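PDB 3JTF: magnesium and cobalt efflux protein from Bordetella parapertussis, which probably takes part in magnesium and cobalt ion transport, the piece described here being its pair of CBS domains, which binds AMP. Local coordinates for residues B[83-86]-B[92-95]. Residues are numbered along the deposited sequence; the frame is centred on the assembly and turned at random.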
loop_
_atom_site.group_PDB
_atom_site.type_symbol
_atom_site.label_atom_id
_atom_site.label_comp_id
_atom_site.label_asym_id
_atom_site.label_seq_id
_atom_site.Cartn_x
_atom_site.Cartn_y
_atom_site.Cartn_z
ATOM N N GLU B 83 -20.859 0.178 -9.731
ATOM C CA GLU B 83 -21.136 -0.962 -8.872
ATOM C C GLU B 83 -21.244 -2.255 -9.629
ATOM O O GLU B 83 -20.956 -3.304 -9.081
ATOM C CB GLU B 83 -22.478 -0.767 -8.137
ATOM C CG GLU B 83 -22.344 -0.116 -6.845
ATOM C CD GLU B 83 -23.663 0.051 -6.111
ATOM O OE1 GLU B 83 -24.625 -0.694 -6.361
ATOM O OE2 GLU B 83 -23.733 0.936 -5.264
ATOM N N VAL B 84 -21.752 -2.183 -10.852
ATOM C CA VAL B 84 -22.003 -3.374 -11.627
ATOM C C VAL B 84 -20.739 -3.949 -12.294
ATOM O O VAL B 84 -20.800 -4.995 -12.911
ATOM C CB VAL B 84 -23.109 -3.159 -12.702
ATOM C CG1 VAL B 84 -24.479 -2.890 -12.016
ATOM C CG2 VAL B 84 -22.717 -2.044 -13.737
ATOM N N LYS B 85 -19.587 -3.300 -12.144
ATOM C CA LYS B 85 -18.396 -3.762 -12.856
ATOM C C LYS B 85 -18.024 -5.147 -12.326
ATOM O O LYS B 85 -18.072 -5.404 -11.122
ATOM C CB LYS B 85 -17.258 -2.750 -12.702
ATOM C CG LYS B 85 -16.038 -3.069 -13.570
ATOM C CD LYS B 85 -15.355 -1.847 -14.082
ATOM C CE LYS B 85 -14.427 -2.172 -15.253
ATOM N NZ LYS B 85 -13.963 -0.951 -15.961
ATOM N N ARG B 86 -17.730 -6.062 -13.239
ATOM C CA ARG B 86 -17.363 -7.413 -12.861
ATOM C C ARG B 86 -15.908 -7.472 -12.394
ATOM O O ARG B 86 -15.063 -6.701 -12.852
ATOM C CB ARG B 86 -17.637 -8.386 -14.009
ATOM C CG ARG B 86 -19.171 -8.446 -14.366
ATOM C CD ARG B 86 -19.565 -9.680 -15.198
ATOM N NE ARG B 86 -18.476 -10.191 -16.035
ATOM C CZ ARG B 86 -17.926 -9.551 -17.080
ATOM N NH1 ARG B 86 -18.354 -8.341 -17.455
ATOM N NH2 ARG B 86 -16.926 -10.122 -17.750
ATOM N N ARG B 92 -8.026 -6.942 -14.288
ATOM C CA ARG B 92 -7.200 -6.642 -15.433
ATOM C C ARG B 92 -6.937 -5.148 -15.529
ATOM O O ARG B 92 -5.845 -4.739 -15.882
ATOM C CB ARG B 92 -7.880 -7.131 -16.722
ATOM C CG ARG B 92 -8.030 -8.664 -16.801
ATOM C CD ARG B 92 -8.488 -9.152 -18.161
ATOM N NE ARG B 92 -7.380 -9.126 -19.122
ATOM C CZ ARG B 92 -7.452 -9.507 -20.405
ATOM N NH1 ARG B 92 -8.613 -9.893 -20.932
ATOM N NH2 ARG B 92 -6.361 -9.450 -21.179
ATOM N N GLU B 93 -7.960 -4.353 -15.257
ATOM C CA GLU B 93 -7.852 -2.888 -15.275
ATOM C C GLU B 93 -6.851 -2.367 -14.244
ATOM O O GLU B 93 -5.895 -1.614 -14.573
ATOM C CB GLU B 93 -9.220 -2.246 -15.052
ATOM C CG GLU B 93 -9.195 -0.697 -14.917
ATOM C CD GLU B 93 -10.587 -0.089 -14.736
ATOM O OE1 GLU B 93 -11.561 -0.851 -14.561
ATOM O OE2 GLU B 93 -10.716 1.160 -14.800
ATOM N N PHE B 94 -7.045 -2.801 -13.016
ATOM C CA PHE B 94 -6.145 -2.457 -11.925
ATOM C C PHE B 94 -4.703 -2.944 -12.185
ATOM O O PHE B 94 -3.758 -2.194 -11.942
ATOM C CB PHE B 94 -6.624 -3.126 -10.632
ATOM C CG PHE B 94 -7.653 -2.354 -9.835
ATOM C CD1 PHE B 94 -7.663 -0.980 -9.767
ATOM C CD2 PHE B 94 -8.576 -3.059 -9.045
ATOM C CE1 PHE B 94 -8.604 -0.304 -8.980
ATOM C CE2 PHE B 94 -9.509 -2.401 -8.255
ATOM C CZ PHE B 94 -9.528 -1.008 -8.215
ATOM N N ARG B 95 -4.521 -4.176 -12.659
ATOM C CA ARG B 95 -3.175 -4.702 -12.913
ATOM C C ARG B 95 -2.417 -3.841 -13.936
ATOM O O ARG B 95 -1.208 -3.682 -13.829
ATOM C CB ARG B 95 -3.214 -6.159 -13.405
ATOM C CG ARG B 95 -3.303 -7.238 -12.298
ATOM C CD ARG B 95 -3.428 -8.650 -12.937
ATOM N NE ARG B 95 -3.517 -9.774 -11.981
ATOM C CZ ARG B 95 -3.847 -11.002 -12.346
ATOM N NH1 ARG B 95 -4.107 -11.238 -13.620
ATOM N NH2 ARG B 95 -3.900 -12.008 -11.466
#
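Lys85 NZ donates a hydrogen bond of 2.8 Å to Glu93 OE1, and with opposite charges on the two groups this bond is also a salt bridge. The ammonium comes to one branch of the carboxylate: Glu93 OE2 lies 4.0 Å from Lys85 NZ, so the pair is joined through a single oxygen rather than through both. The approach is from above the carboxylate plane, 38° out of it. Lys85 CE follows its nitrogen in, 3.2 Å from Glu93 OE1, and the two side chains cross at about a right angle. Both side chains set out toward each other and are long enough to span the gap. Glu93 keeps CG opposite its backbone N (chi1 174°) and runs on extended, which holds its carboxylate well out from helix 87-96; Lys85, likewise with CG anti to its backbone N, is bent at chi2.

The contact joins the loop after strand 80-82 to the helix that follows it, within the second CBS domain and away from the AMP site. Arg86 is at the N-cap position of that helix, and the bridge reaches from the residue just before it to Glu93, well along helix 87-96. The Lys85 backbone is hydrogen-bonded to Val7, at the start of helix 7-10, and the Glu93 side chain touches Val79. One residue on from Glu93, Phe94 turns inward onto Met117 and Val120 of helix 117-126. With neither bridging residue fully buried and only one carboxylate oxygen used in this bridge, this is a surface ion pair, whose electrostatic strength is probably tempered by solvent.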